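Long-range contacts in fatty acid CoA ligase (Marinactinospora thermotolerans, PDB 6SQ8), which is an AMP-binding enzyme of the ANL superfamily, built from a large N-terminal part and a smaller C-terminal domain, with adenosine monophosphate held in its pocket: residues Leu101-Ser106 against Pro121-Leu126; Val53-Ala58 against Cys75-Leu80; His414-His419 against Ala458-His463; Tyr405-Arg410 against Asp466-Arg471. All coordinates share one frame; numbering follows the deposited sequence.

Interaction 1 (Leu101-Ser106 against Pro121-Leu126); sequences LVFEPS and PVVLSL
Phe103 O is met twice from the neighbouring segment 121-126: Leu126 N, just past the strand, donates a hydrogen bond to it at 2.9 Å, and Ser125 CA adds a weaker CA-H...O contact at 3.1 Å. This is the parallel pairing of a beta-alpha-beta unit, strand 98-103, helix 108-117 and strand 122-125, with the two strands 15° apart. Leu124 O repeats the pattern, taking Phe103 N and the CA-H of Val102. Leu101, Phe103, Val123 and Ser125 line the face covered by helix 108-117. There the Phe103 ring, whose CG sits between backbone N and carbonyl carbon (chi1 71°), swings over the second strand, so that Ser125 CB rests on one face as a CH-pi contact, 4.1 Å from the centroid, while Val123 CG1 meets the ring edge. Ser125 OG bonds to Gly127 O. On the other face, covered by helix 28-44, Val102 CG2 lies against Leu124 CB, and the other Val102 branch, CG1, anti to the backbone N, touches Leu126 CD1 at 3.5 Å.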
loop_
_atom_site.group_PDB
_atom_site.type_symbol
_atom_site.label_atom_id
_atom_site.label_comp_id
_atom_site.label_asym_id
_atom_site.label_seq_id
_atom_site.Cartn_x
_atom_site.Cartn_y
_atom_site.Cartn_z
ATOM N N LEU A 101 -16.056 -9.075 -15.806
ATOM C CA LEU A 101 -15.935 -7.763 -15.176
ATOM C C LEU A 101 -17.173 -7.541 -14.313
ATOM O O LEU A 101 -18.247 -7.464 -14.832
ATOM C CB LEU A 101 -15.824 -6.687 -16.255
ATOM C CG LEU A 101 -15.914 -5.255 -15.740
ATOM C CD1 LEU A 101 -14.629 -4.849 -15.020
ATOM C CD2 LEU A 101 -16.224 -4.291 -16.879
ATOM N N VAL A 102 -16.997 -7.486 -12.996
ATOM C CA VAL A 102 -18.055 -7.141 -12.069
ATOM C C VAL A 102 -17.846 -5.685 -11.669
ATOM O O VAL A 102 -16.732 -5.312 -11.326
ATOM C CB VAL A 102 -18.055 -8.064 -10.842
ATOM C CG1 VAL A 102 -19.187 -7.725 -9.882
ATOM C CG2 VAL A 102 -18.124 -9.520 -11.247
ATOM N N PHE A 103 -18.903 -4.870 -11.751
ATOM C CA PHE A 103 -18.787 -3.452 -11.423
ATOM C C PHE A 103 -20.022 -2.979 -10.657
ATOM O O PHE A 103 -21.043 -3.647 -10.631
ATOM C CB PHE A 103 -18.547 -2.623 -12.687
ATOM C CG PHE A 103 -19.732 -2.513 -13.611
ATOM C CD1 PHE A 103 -19.977 -3.479 -14.570
ATOM C CD2 PHE A 103 -20.592 -1.436 -13.532
ATOM C CE1 PHE A 103 -21.076 -3.386 -15.405
ATOM C CE2 PHE A 103 -21.684 -1.344 -14.374
ATOM C CZ PHE A 103 -21.921 -2.320 -15.309
ATOM N N GLU A 104 -19.873 -1.827 -10.001
ATOM C CA GLU A 104 -20.953 -1.205 -9.224
ATOM C C GLU A 104 -21.612 -0.120 -10.077
ATOM O O GLU A 104 -20.955 0.481 -10.920
ATOM C CB GLU A 104 -20.420 -0.626 -7.911
ATOM C CG GLU A 104 -20.120 -1.662 -6.852
ATOM C CD GLU A 104 -19.645 -1.086 -5.521
ATOM O OE1 GLU A 104 -18.940 -0.042 -5.533
ATOM O OE2 GLU A 104 -19.986 -1.681 -4.473
ATOM N N PRO A 105 -22.924 0.165 -9.883
ATOM C CA PRO A 105 -23.619 1.216 -10.626
ATOM C C PRO A 105 -22.856 2.543 -10.661
ATOM O O PRO A 105 -22.704 3.116 -11.731
ATOM C CB PRO A 105 -24.929 1.389 -9.851
ATOM C CG PRO A 105 -25.190 0.018 -9.257
ATOM C CD PRO A 105 -23.816 -0.523 -8.932
ATOM N N SER A 106 -22.341 2.972 -9.504
ATOM C CA SER A 106 -21.709 4.282 -9.341
ATOM C C SER A 106 -20.544 4.494 -10.320
ATOM O O SER A 106 -20.136 5.624 -10.521
ATOM C CB SER A 106 -21.269 4.493 -7.914
ATOM O OG SER A 106 -20.129 3.700 -7.600
ATOM N N PRO A 121 -15.832 -12.099 -21.735
ATOM C CA PRO A 121 -16.963 -13.031 -21.821
ATOM C C PRO A 121 -18.247 -12.627 -21.075
ATOM O O PRO A 121 -19.329 -12.671 -21.644
ATOM C CB PRO A 121 -16.401 -14.310 -21.174
ATOM C CG PRO A 121 -14.910 -14.245 -21.470
ATOM C CD PRO A 121 -14.564 -12.772 -21.389
ATOM N N VAL A 122 -18.116 -12.261 -19.801
ATOM C CA VAL A 122 -19.259 -12.054 -18.913
ATOM C C VAL A 122 -19.109 -10.674 -18.268
ATOM O O VAL A 122 -18.040 -10.305 -17.822
ATOM C CB VAL A 122 -19.336 -13.162 -17.844
ATOM C CG1 VAL A 122 -20.573 -13.056 -16.979
ATOM C CG2 VAL A 122 -19.233 -14.551 -18.461
ATOM N N VAL A 123 -20.201 -9.917 -18.230
ATOM C CA VAL A 123 -20.214 -8.585 -17.646
ATOM C C VAL A 123 -21.377 -8.525 -16.657
ATOM O O VAL A 123 -22.512 -8.592 -17.060
ATOM C CB VAL A 123 -20.311 -7.480 -18.717
ATOM C CG1 VAL A 123 -20.495 -6.118 -18.091
ATOM C CG2 VAL A 123 -19.084 -7.449 -19.618
ATOM N N LEU A 124 -21.048 -8.398 -15.368
ATOM C CA LEU A 124 -21.995 -8.452 -14.246
ATOM C C LEU A 124 -21.912 -7.169 -13.411
ATOM O O LEU A 124 -20.894 -6.460 -13.429
ATOM C CB LEU A 124 -21.666 -9.670 -13.393
ATOM C CG LEU A 124 -21.563 -10.990 -14.149
ATOM C CD1 LEU A 124 -21.027 -12.094 -13.259
ATOM C CD2 LEU A 124 -22.908 -11.403 -14.714
ATOM N N SER A 125 -22.988 -6.863 -12.680
ATOM C CA SER A 125 -23.068 -5.623 -11.925
ATOM C C SER A 125 -23.709 -5.880 -10.566
ATOM O O SER A 125 -24.596 -6.713 -10.433
ATOM C CB SER A 125 -23.804 -4.563 -12.694
ATOM O OG SER A 125 -25.203 -4.812 -12.682
ATOM N N LEU A 126 -23.239 -5.145 -9.560
ATOM C CA LEU A 126 -23.779 -5.206 -8.210
ATOM C C LEU A 126 -24.965 -4.242 -8.123
ATOM O O LEU A 126 -24.841 -3.107 -7.662
ATOM C CB LEU A 126 -22.671 -4.824 -7.226
ATOM C CG LEU A 126 -21.954 -5.979 -6.531
ATOM C CD1 LEU A 126 -21.628 -7.114 -7.491
ATOM C CD2 LEU A 126 -20.694 -5.463 -5.838
#

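Interaction 2 (Val53-Ala58 against Cys75-Leu80); sequences VACLHA and CHYVGL
Strands 53-56 and 76-79 run parallel with a 34° twist, with Val53 beside Tyr77, Ala54 beside Val78 and Cys55 beside Gly79, and four backbone hydrogen bonds join them, from Val53 N to His76 O at the start and from Leu80 N to Cys55 O (2.9 Å) at the end. On the side turned to helix 61-72, the Tyr77 ring reaches along the sheet, its CG anti to the backbone N (chi1 175°), and its CE1 meets Cys55 CB at 3.6 Å. Cys55 SG approaches the ring obliquely, 4.8 Å from the centroid, in a sulfur-aromatic contact. The helix links the two strands as a beta-alpha-beta unit of the parallel five-stranded sheet, in which 52-56 neighbours the end strand 76-79, with Tyr77 also backbone-bonded to Ala156. Val53 CG2 reaches back to Cys75 CB at 4.0 Å. On the other face, Leu80 CD1 lies against Ala54 CB, while Leu56 and Leu80 cross at about a right angle, Leu56 CD1 meeting Leu80 CB at 3.8 Å.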
loop_
_atom_site.group_PDB
_atom_site.type_symbol
_atom_site.label_atom_id
_atom_site.label_comp_id
_atom_site.label_asym_id
_atom_site.label_seq_id
_atom_site.Cartn_x
_atom_site.Cartn_y
_atom_site.Cartn_z
ATOM N N VAL A 53 -11.355 -12.564 -12.072
ATOM C CA VAL A 53 -12.559 -11.735 -12.060
ATOM C C VAL A 53 -12.148 -10.287 -11.773
ATOM O O VAL A 53 -11.775 -9.961 -10.660
ATOM C CB VAL A 53 -13.585 -12.231 -11.027
ATOM C CG1 VAL A 53 -14.825 -11.360 -11.028
ATOM C CG2 VAL A 53 -13.965 -13.682 -11.248
ATOM N N ALA A 54 -12.205 -9.442 -12.802
ATOM C CA ALA A 54 -11.907 -8.016 -12.681
ATOM C C ALA A 54 -13.058 -7.315 -11.943
ATOM O O ALA A 54 -14.212 -7.489 -12.293
ATOM C CB ALA A 54 -11.681 -7.405 -14.040
ATOM N N CYS A 55 -12.727 -6.519 -10.927
ATOM C CA CYS A 55 -13.706 -5.924 -10.083
ATOM C C CYS A 55 -13.458 -4.422 -9.970
ATOM O O CYS A 55 -12.362 -3.981 -9.611
ATOM C CB CYS A 55 -13.690 -6.564 -8.711
ATOM S SG CYS A 55 -14.095 -8.327 -8.756
ATOM N N LEU A 56 -14.510 -3.656 -10.288
ATOM C CA LEU A 56 -14.515 -2.200 -10.302
ATOM C C LEU A 56 -15.582 -1.710 -9.321
ATOM O O LEU A 56 -16.779 -1.879 -9.550
ATOM C CB LEU A 56 -14.825 -1.758 -11.732
ATOM C CG LEU A 56 -14.717 -0.263 -12.006
ATOM C CD1 LEU A 56 -13.280 0.229 -11.946
ATOM C CD2 LEU A 56 -15.314 0.055 -13.366
ATOM N N HIS A 57 -15.141 -1.120 -8.209
ATOM C CA HIS A 57 -16.057 -0.746 -7.137
ATOM C C HIS A 57 -15.467 0.381 -6.304
ATOM O O HIS A 57 -14.299 0.687 -6.393
ATOM C CB HIS A 57 -16.339 -1.950 -6.240
ATOM C CG HIS A 57 -15.095 -2.582 -5.710
ATOM N ND1 HIS A 57 -14.640 -3.797 -6.175
ATOM C CD2 HIS A 57 -14.186 -2.153 -4.810
ATOM C CE1 HIS A 57 -13.530 -4.110 -5.550
ATOM N NE2 HIS A 57 -13.222 -3.108 -4.727
ATOM N N ALA A 58 -16.318 0.967 -5.472
ATOM C CA ALA A 58 -15.920 1.932 -4.466
ATOM C C ALA A 58 -15.655 1.180 -3.150
ATOM O O ALA A 58 -15.589 -0.035 -3.139
ATOM C CB ALA A 58 -17.019 2.959 -4.332
ATOM N N CYS A 75 -11.404 -18.519 -8.089
ATOM C CA CYS A 75 -10.878 -17.520 -9.035
ATOM C C CYS A 75 -9.888 -16.571 -8.344
ATOM O O CYS A 75 -9.777 -16.555 -7.118
ATOM C CB CYS A 75 -12.023 -16.734 -9.659
ATOM S SG CYS A 75 -12.992 -17.731 -10.822
ATOM N N HIS A 76 -9.153 -15.792 -9.146
ATOM C CA HIS A 76 -8.257 -14.785 -8.610
ATOM C C HIS A 76 -8.833 -13.382 -8.837
ATOM O O HIS A 76 -9.165 -12.988 -9.956
ATOM C CB HIS A 76 -6.829 -14.966 -9.140
ATOM C CG HIS A 76 -6.618 -14.744 -10.594
ATOM N ND1 HIS A 76 -6.415 -15.795 -11.476
ATOM C CD2 HIS A 76 -6.494 -13.610 -11.315
ATOM C CE1 HIS A 76 -6.202 -15.315 -12.690
ATOM N NE2 HIS A 76 -6.251 -13.975 -12.620
ATOM N N TYR A 77 -8.940 -12.639 -7.732
ATOM C CA TYR A 77 -9.423 -11.275 -7.707
ATOM C C TYR A 77 -8.431 -10.321 -8.387
ATOM O O TYR A 77 -7.234 -10.342 -8.106
ATOM C CB TYR A 77 -9.618 -10.854 -6.257
ATOM C CG TYR A 77 -10.001 -9.413 -6.056
ATOM C CD1 TYR A 77 -11.323 -9.006 -6.142
ATOM C CD2 TYR A 77 -9.049 -8.466 -5.728
ATOM C CE1 TYR A 77 -11.689 -7.689 -5.920
ATOM C CE2 TYR A 77 -9.397 -7.143 -5.517
ATOM C CZ TYR A 77 -10.721 -6.753 -5.610
ATOM O OH TYR A 77 -11.069 -5.459 -5.380
ATOM N N VAL A 78 -8.965 -9.476 -9.271
ATOM C CA VAL A 78 -8.212 -8.415 -9.936
ATOM C C VAL A 78 -8.918 -7.082 -9.651
ATOM O O VAL A 78 -9.833 -6.697 -10.367
ATOM C CB VAL A 78 -8.096 -8.676 -11.451
ATOM C CG1 VAL A 78 -7.387 -7.540 -12.170
ATOM C CG2 VAL A 78 -7.428 -10.008 -11.744
ATOM N N GLY A 79 -8.503 -6.414 -8.572
ATOM C CA GLY A 79 -9.065 -5.145 -8.150
ATOM C C GLY A 79 -8.601 -3.997 -9.035
ATOM O O GLY A 79 -7.414 -3.654 -9.066
ATOM N N LEU A 80 -9.550 -3.399 -9.761
ATOM C CA LEU A 80 -9.284 -2.269 -10.620
ATOM C C LEU A 80 -9.255 -0.984 -9.789
ATOM O O LEU A 80 -10.270 -0.530 -9.271
ATOM C CB LEU A 80 -10.357 -2.216 -11.706
ATOM C CG LEU A 80 -10.325 -3.380 -12.683
ATOM C CD1 LEU A 80 -11.552 -3.360 -13.583
ATOM C CD2 LEU A 80 -9.054 -3.338 -13.511
#

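Interaction 3 (His414-His419 against Ala458-His463); sequences HVLTEH and ALVRDH
The His419 imidazole presents its edge to Leu459, whose CD2 methyl lies near the ring plane, 4.0 Å from CD2 of His419 and 3.9 Å from its CB. The other ring, that of His463, is held through its own edge: ND1 donates to Leu459 O, 5° out of the imidazole plane, one turn back along the helix. That oxygen also accepts His463 N, and the two donors arrive from opposite faces of its carbonyl plane, so both N-H groups of one residue converge on it. Val415 meets this turn with both branches. Its CG1, anti to the backbone N (chi1 172°), lies 3.7 Å from Leu459 O and 4.0 Å from Val460 CG2, whereas its CG2 touches His463 CB. Deeper in, Leu416 CD2 comes to 3.7 Å from Val460 CG2, where Leu416 also touches Ala425 and Val427 of strand 422-432. The contact between the helices is apolar packing, their short axes 9.2 Å apart and inclined at 127°; it joins two helices of the alpha/beta C-terminal domain of AMP-binding enzymes.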
loop_
_atom_site.group_PDB
_atom_site.type_symbol
_atom_site.label_atom_id
_atom_site.label_comp_id
_atom_site.label_asym_id
_atom_site.label_seq_id
_atom_site.Cartn_x
_atom_site.Cartn_y
_atom_site.Cartn_z
ATOM N N HIS A 414 15.684 14.055 4.175
ATOM C CA HIS A 414 15.554 14.014 5.641
ATOM C C HIS A 414 16.143 15.301 6.243
ATOM O O HIS A 414 15.513 15.946 7.089
ATOM C CB HIS A 414 16.188 12.738 6.235
ATOM C CG HIS A 414 15.467 11.468 5.914
ATOM N ND1 HIS A 414 16.062 10.202 6.076
ATOM C CD2 HIS A 414 14.218 11.243 5.420
ATOM C CE1 HIS A 414 15.200 9.260 5.722
ATOM N NE2 HIS A 414 14.050 9.876 5.309
ATOM N N VAL A 415 17.340 15.680 5.773
ATOM C CA VAL A 415 18.045 16.872 6.262
ATOM C C VAL A 415 17.268 18.146 5.902
ATOM O O VAL A 415 17.071 19.006 6.738
ATOM C CB VAL A 415 19.492 16.927 5.732
ATOM C CG1 VAL A 415 20.138 18.245 6.071
ATOM C CG2 VAL A 415 20.361 15.806 6.268
ATOM N N LEU A 416 16.857 18.270 4.649
ATOM C CA LEU A 416 16.080 19.432 4.198
ATOM C C LEU A 416 14.808 19.578 5.048
ATOM O O LEU A 416 14.502 20.673 5.491
ATOM C CB LEU A 416 15.734 19.301 2.707
ATOM C CG LEU A 416 16.914 19.426 1.742
ATOM C CD1 LEU A 416 16.524 19.010 0.328
ATOM C CD2 LEU A 416 17.450 20.828 1.726
ATOM N N THR A 417 14.098 18.470 5.286
ATOM C CA THR A 417 12.781 18.512 5.937
ATOM C C THR A 417 12.907 18.749 7.450
ATOM O O THR A 417 11.927 19.182 8.076
ATOM C CB THR A 417 11.929 17.276 5.622
ATOM O OG1 THR A 417 12.636 16.087 5.979
ATOM C CG2 THR A 417 11.519 17.216 4.164
ATOM N N GLU A 418 14.093 18.488 8.028
ATOM C CA GLU A 418 14.368 18.812 9.425
ATOM C C GLU A 418 14.268 20.322 9.641
ATOM O O GLU A 418 13.943 20.757 10.731
ATOM C CB GLU A 418 15.767 18.391 9.874
ATOM C CG GLU A 418 15.889 16.972 10.395
ATOM C CD GLU A 418 14.806 16.505 11.355
ATOM O OE1 GLU A 418 14.557 17.217 12.377
ATOM O OE2 GLU A 418 14.206 15.426 11.064
ATOM N N HIS A 419 14.583 21.116 8.615
ATOM C CA HIS A 419 14.427 22.567 8.721
ATOM C C HIS A 419 12.973 22.889 9.054
ATOM O O HIS A 419 12.048 22.285 8.497
ATOM C CB HIS A 419 14.897 23.280 7.448
ATOM C CG HIS A 419 15.066 24.754 7.616
ATOM N ND1 HIS A 419 13.987 25.631 7.565
ATOM C CD2 HIS A 419 16.174 25.501 7.808
ATOM C CE1 HIS A 419 14.433 26.862 7.759
ATOM N NE2 HIS A 419 15.768 26.808 7.917
ATOM N N ALA A 458 23.262 24.850 3.052
ATOM C CA ALA A 458 24.269 24.901 4.115
ATOM C C ALA A 458 24.014 23.801 5.143
ATOM O O ALA A 458 24.956 23.215 5.705
ATOM C CB ALA A 458 24.252 26.259 4.761
ATOM N N LEU A 459 22.729 23.524 5.369
ATOM C CA LEU A 459 22.288 22.499 6.288
ATOM C C LEU A 459 22.697 21.121 5.753
ATOM O O LEU A 459 23.224 20.273 6.493
ATOM C CB LEU A 459 20.772 22.648 6.428
ATOM C CG LEU A 459 20.124 21.947 7.617
ATOM C CD1 LEU A 459 20.801 22.284 8.943
ATOM C CD2 LEU A 459 18.645 22.343 7.687
ATOM N N VAL A 460 22.486 20.902 4.451
ATOM C CA VAL A 460 22.875 19.648 3.823
ATOM C C VAL A 460 24.395 19.523 3.915
ATOM O O VAL A 460 24.903 18.469 4.238
ATOM C CB VAL A 460 22.377 19.532 2.367
ATOM C CG1 VAL A 460 23.049 18.392 1.615
ATOM C CG2 VAL A 460 20.861 19.388 2.307
ATOM N N ARG A 461 25.106 20.623 3.656
ATOM C CA ARG A 461 26.548 20.588 3.605
ATOM C C ARG A 461 27.115 20.215 4.976
ATOM O O ARG A 461 28.116 19.534 5.031
ATOM C CB ARG A 461 27.153 21.904 3.122
ATOM C CG ARG A 461 28.616 21.754 2.689
ATOM C CD ARG A 461 29.255 23.063 2.241
ATOM N NE ARG A 461 28.427 23.818 1.303
ATOM C CZ ARG A 461 28.376 23.603 -0.005
ATOM N NH1 ARG A 461 29.206 22.731 -0.566
ATOM N NH2 ARG A 461 27.503 24.283 -0.728
ATOM N N ASP A 462 26.493 20.685 6.064
ATOM C CA ASP A 462 27.020 20.447 7.425
ATOM C C ASP A 462 26.825 18.973 7.819
ATOM O O ASP A 462 27.712 18.384 8.433
ATOM C CB ASP A 462 26.401 21.373 8.483
ATOM C CG ASP A 462 27.077 21.280 9.857
ATOM O OD1 ASP A 462 28.303 21.020 9.889
ATOM O OD2 ASP A 462 26.385 21.457 10.911
ATOM N N HIS A 463 25.673 18.398 7.452
ATOM C CA HIS A 463 25.244 17.095 7.923
ATOM C C HIS A 463 25.788 15.985 7.019
ATOM O O HIS A 463 26.214 14.962 7.523
ATOM C CB HIS A 463 23.708 17.033 8.042
ATOM C CG HIS A 463 23.181 17.652 9.294
ATOM N ND1 HIS A 463 22.873 18.991 9.379
ATOM C CD2 HIS A 463 22.906 17.132 10.506
ATOM C CE1 HIS A 463 22.431 19.273 10.584
ATOM N NE2 HIS A 463 22.435 18.152 11.293
#

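Interaction 4 (Tyr405-Arg410 against Asp466-Arg471); sequences YNVYSR and DLHVPR. With AMP (adenosine monophosphate), chain G.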
loop_
_atom_site.group_PDB
_atom_site.type_symbol
_atom_site.label_atom_id
_atom_site.label_comp_id
_atom_site.label_asym_id
_atom_site.label_seq_id
_atom_site.Cartn_x
_atom_site.Cartn_y
_atom_site.Cartn_z
ATOM N N TYR A 405 30.473 7.585 -6.365
ATOM C CA TYR A 405 29.956 7.709 -4.993
ATOM C C TYR A 405 28.418 7.743 -5.071
ATOM O O TYR A 405 27.855 8.332 -5.990
ATOM C CB TYR A 405 30.548 8.925 -4.266
ATOM C CG TYR A 405 32.042 8.866 -4.030
ATOM C CD1 TYR A 405 32.593 8.238 -2.929
ATOM C CD2 TYR A 405 32.924 9.454 -4.923
ATOM C CE1 TYR A 405 33.968 8.193 -2.728
ATOM C CE2 TYR A 405 34.300 9.437 -4.734
ATOM C CZ TYR A 405 34.827 8.781 -3.644
ATOM O OH TYR A 405 36.182 8.731 -3.484
ATOM N N ASN A 406 27.764 7.105 -4.094
ATOM C CA ASN A 406 26.318 7.050 -3.996
ATOM C C ASN A 406 25.804 8.179 -3.096
ATOM O O ASN A 406 26.121 8.230 -1.911
ATOM C CB ASN A 406 25.799 5.699 -3.470
ATOM C CG ASN A 406 25.780 4.630 -4.534
ATOM O OD1 ASN A 406 26.004 4.911 -5.714
ATOM N ND2 ASN A 406 25.430 3.421 -4.136
ATOM N N VAL A 407 24.974 9.043 -3.675
ATOM C CA VAL A 407 24.214 10.006 -2.909
ATOM C C VAL A 407 22.780 9.489 -2.814
ATOM O O VAL A 407 22.080 9.377 -3.817
ATOM C CB VAL A 407 24.279 11.396 -3.569
ATOM C CG1 VAL A 407 23.180 12.331 -3.081
ATOM C CG2 VAL A 407 25.643 12.038 -3.364
ATOM N N TYR A 408 22.342 9.160 -1.601
ATOM C CA TYR A 408 21.005 8.602 -1.424
ATOM C C TYR A 408 20.041 9.763 -1.239
ATOM O O TYR A 408 20.185 10.552 -0.314
ATOM C CB TYR A 408 20.985 7.609 -0.270
ATOM C CG TYR A 408 21.932 6.454 -0.487
ATOM C CD1 TYR A 408 21.711 5.530 -1.494
ATOM C CD2 TYR A 408 23.098 6.336 0.259
ATOM C CE1 TYR A 408 22.605 4.495 -1.732
ATOM C CE2 TYR A 408 23.992 5.303 0.043
ATOM C CZ TYR A 408 23.746 4.378 -0.955
ATOM O OH TYR A 408 24.634 3.367 -1.151
ATOM N N SER A 409 19.094 9.888 -2.164
ATOM C CA SER A 409 18.228 11.052 -2.196
ATOM C C SER A 409 17.414 11.192 -0.897
ATOM O O SER A 409 17.125 12.304 -0.507
ATOM C CB SER A 409 17.338 11.039 -3.397
ATOM O OG SER A 409 16.698 9.786 -3.510
ATOM N N ARG A 410 17.056 10.085 -0.237
ATOM C CA ARG A 410 16.212 10.178 0.962
ATOM C C ARG A 410 17.011 10.789 2.123
ATOM O O ARG A 410 16.453 11.525 2.916
ATOM C CB ARG A 410 15.578 8.832 1.333
ATOM C CG ARG A 410 14.420 8.457 0.421
ATOM C CD ARG A 410 13.496 7.381 0.958
ATOM N NE ARG A 410 13.006 6.523 -0.128
ATOM C CZ ARG A 410 12.443 5.339 0.049
ATOM N NH1 ARG A 410 12.188 4.921 1.276
ATOM N NH2 ARG A 410 12.128 4.578 -0.978
ATOM N N ASP A 466 29.886 17.839 0.939
ATOM C CA ASP A 466 29.803 18.664 -0.266
ATOM C C ASP A 466 29.002 17.974 -1.379
ATOM O O ASP A 466 28.260 18.633 -2.071
ATOM C CB ASP A 466 31.187 19.039 -0.801
ATOM C CG ASP A 466 31.957 20.094 -0.005
ATOM O OD1 ASP A 466 31.352 21.153 0.333
ATOM O OD2 ASP A 466 33.185 19.847 0.242
ATOM N N LEU A 467 29.175 16.662 -1.563
ATOM C CA LEU A 467 28.626 15.971 -2.716
ATOM C C LEU A 467 27.100 15.951 -2.675
ATOM O O LEU A 467 26.454 15.936 -3.737
ATOM C CB LEU A 467 29.137 14.532 -2.735
ATOM C CG LEU A 467 30.610 14.324 -3.084
ATOM C CD1 LEU A 467 30.935 12.839 -3.113
ATOM C CD2 LEU A 467 30.946 14.926 -4.434
ATOM N N HIS A 468 26.542 15.946 -1.455
ATOM C CA HIS A 468 25.092 15.829 -1.242
ATOM C C HIS A 468 24.340 17.141 -1.451
ATOM O O HIS A 468 23.126 17.126 -1.521
ATOM C CB HIS A 468 24.804 15.304 0.167
ATOM C CG HIS A 468 25.303 13.913 0.358
ATOM N ND1 HIS A 468 26.642 13.648 0.599
ATOM C CD2 HIS A 468 24.661 12.729 0.336
ATOM C CE1 HIS A 468 26.798 12.353 0.743
ATOM N NE2 HIS A 468 25.597 11.776 0.568
ATOM N N VAL A 469 25.061 18.260 -1.507
ATOM C CA VAL A 469 24.441 19.570 -1.552
ATOM C C VAL A 469 23.747 19.752 -2.895
ATOM O O VAL A 469 24.355 19.584 -3.952
ATOM C CB VAL A 469 25.431 20.718 -1.276
ATOM C CG1 VAL A 469 24.734 22.064 -1.366
ATOM C CG2 VAL A 469 26.114 20.580 0.083
ATOM N N PRO A 470 22.442 20.103 -2.889
ATOM C CA PRO A 470 21.729 20.407 -4.122
ATOM C C PRO A 470 22.225 21.715 -4.748
ATOM O O PRO A 470 22.264 22.722 -4.070
ATOM C CB PRO A 470 20.247 20.550 -3.748
ATOM C CG PRO A 470 20.173 20.358 -2.249
ATOM C CD PRO A 470 21.581 20.198 -1.709
ATOM N N ARG A 471 22.560 21.667 -6.042
ATOM C CA ARG A 471 22.919 22.841 -6.808
ATOM C C ARG A 471 21.684 23.718 -7.020
ATOM O O ARG A 471 21.737 24.904 -6.820
ATOM C CB ARG A 471 23.547 22.438 -8.153
ATOM C CG ARG A 471 23.893 23.612 -9.060
ATOM C CD ARG A 471 25.090 23.310 -9.941
ATOM N NE ARG A 471 24.719 23.090 -11.322
ATOM C CZ ARG A 471 25.522 22.555 -12.219
ATOM N NH1 ARG A 471 26.436 21.665 -11.850
ATOM N NH2 ARG A 471 25.417 22.925 -13.481
HETATM P P AMP G . 5.258 -0.572 -4.989
HETATM O O1P AMP G . 4.550 -1.732 -4.351
HETATM O O2P AMP G . 6.382 -0.965 -5.959
HETATM O O3P AMP G . 4.262 0.420 -5.548
HETATM O "O5'" AMP G . 5.950 0.182 -3.708
HETATM C "C5'" AMP G . 7.092 -0.275 -2.955
HETATM C "C4'" AMP G . 8.032 0.864 -2.570
HETATM O "O4'" AMP G . 7.392 1.888 -1.823
HETATM C "C3'" AMP G . 9.135 0.393 -1.664
HETATM O "O3'" AMP G . 10.186 0.040 -2.518
HETATM C "C2'" AMP G . 9.482 1.550 -0.730
HETATM O "O2'" AMP G . 10.589 2.401 -1.107
HETATM C "C1'" AMP G . 8.197 2.362 -0.731
HETATM N N9 AMP G . 7.524 2.181 0.582
HETATM C C8 AMP G . 6.409 1.464 0.857
HETATM N N7 AMP G . 6.108 1.542 2.182
HETATM C C5 AMP G . 7.051 2.317 2.764
HETATM C C6 AMP G . 7.348 2.806 4.132
HETATM N N6 AMP G . 6.560 2.496 5.168
HETATM N N1 AMP G . 8.431 3.589 4.293
HETATM C C2 AMP G . 9.238 3.918 3.246
HETATM N N3 AMP G . 9.044 3.509 1.971
HETATM C C4 AMP G . 7.981 2.730 1.692
#
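The ring contact comes from Val407, whose CG2 methyl sits over one face of the His468 imidazole, 4.0 Å from the centroid, a CH-pi arrangement displaced toward the rim. Its other branch, CG1, anti to the backbone N (chi1 162°), touches His468 CD2 at 3.7 Å, so both methyls lie on the same side of the ring, near CD2. Apolar contacts continue outward: Leu467 CD1 meets Tyr405 CB at 4.1 Å. The contact thereby joins strand 405-407, paired antiparallel with 400-402, to the loop after helix 453-463 in the C-terminal domain. Among the polar bonds, Asn406 ND2 donates to Tyr408 OH at 3.1 Å, nearly in its amide plane; Tyr408 occupies the N-cap position of helix 409-418. Arg410, in the first turn of that helix, reaches adenosine monophosphate with a chain bent at chi3: NH2 donates to O2' at 2.7 Å with the oxygen at the guanidinium edge, and NH1 lies 3.5 Å from N3. Asp380 and Lys486 also hydrogen-bond this ligand.

Overall arrangement
The four contacts form two pairs on opposite sides of the chain's centre. Interactions 1 and 2, with centres 10 Å apart, share one parallel sheet: strands 52-56 and 98-103 are neighbours, Val102 N lies 2.9 Å from Ala54 O, and Glu104 OE1 takes the N-H of Ala58. Interactions 3 and 4, 11 Å apart between centres, share helix 409-418; the salt bridge from Arg461 NH1 to Asp466 OD1, at 2.8 Å, ties helix 453-463 to the loop that follows it. About 23 Å separates the nearest atoms of interactions 2 and 4. Between the pairs lie the ligands: interaction 4 reaches adenosine monophosphate through Arg410, whereas the Tyr77 side chain stays about 11 Å from 1-ethanoyl-9H-pyrido[3,4-b]indole-3-carboxylic acid.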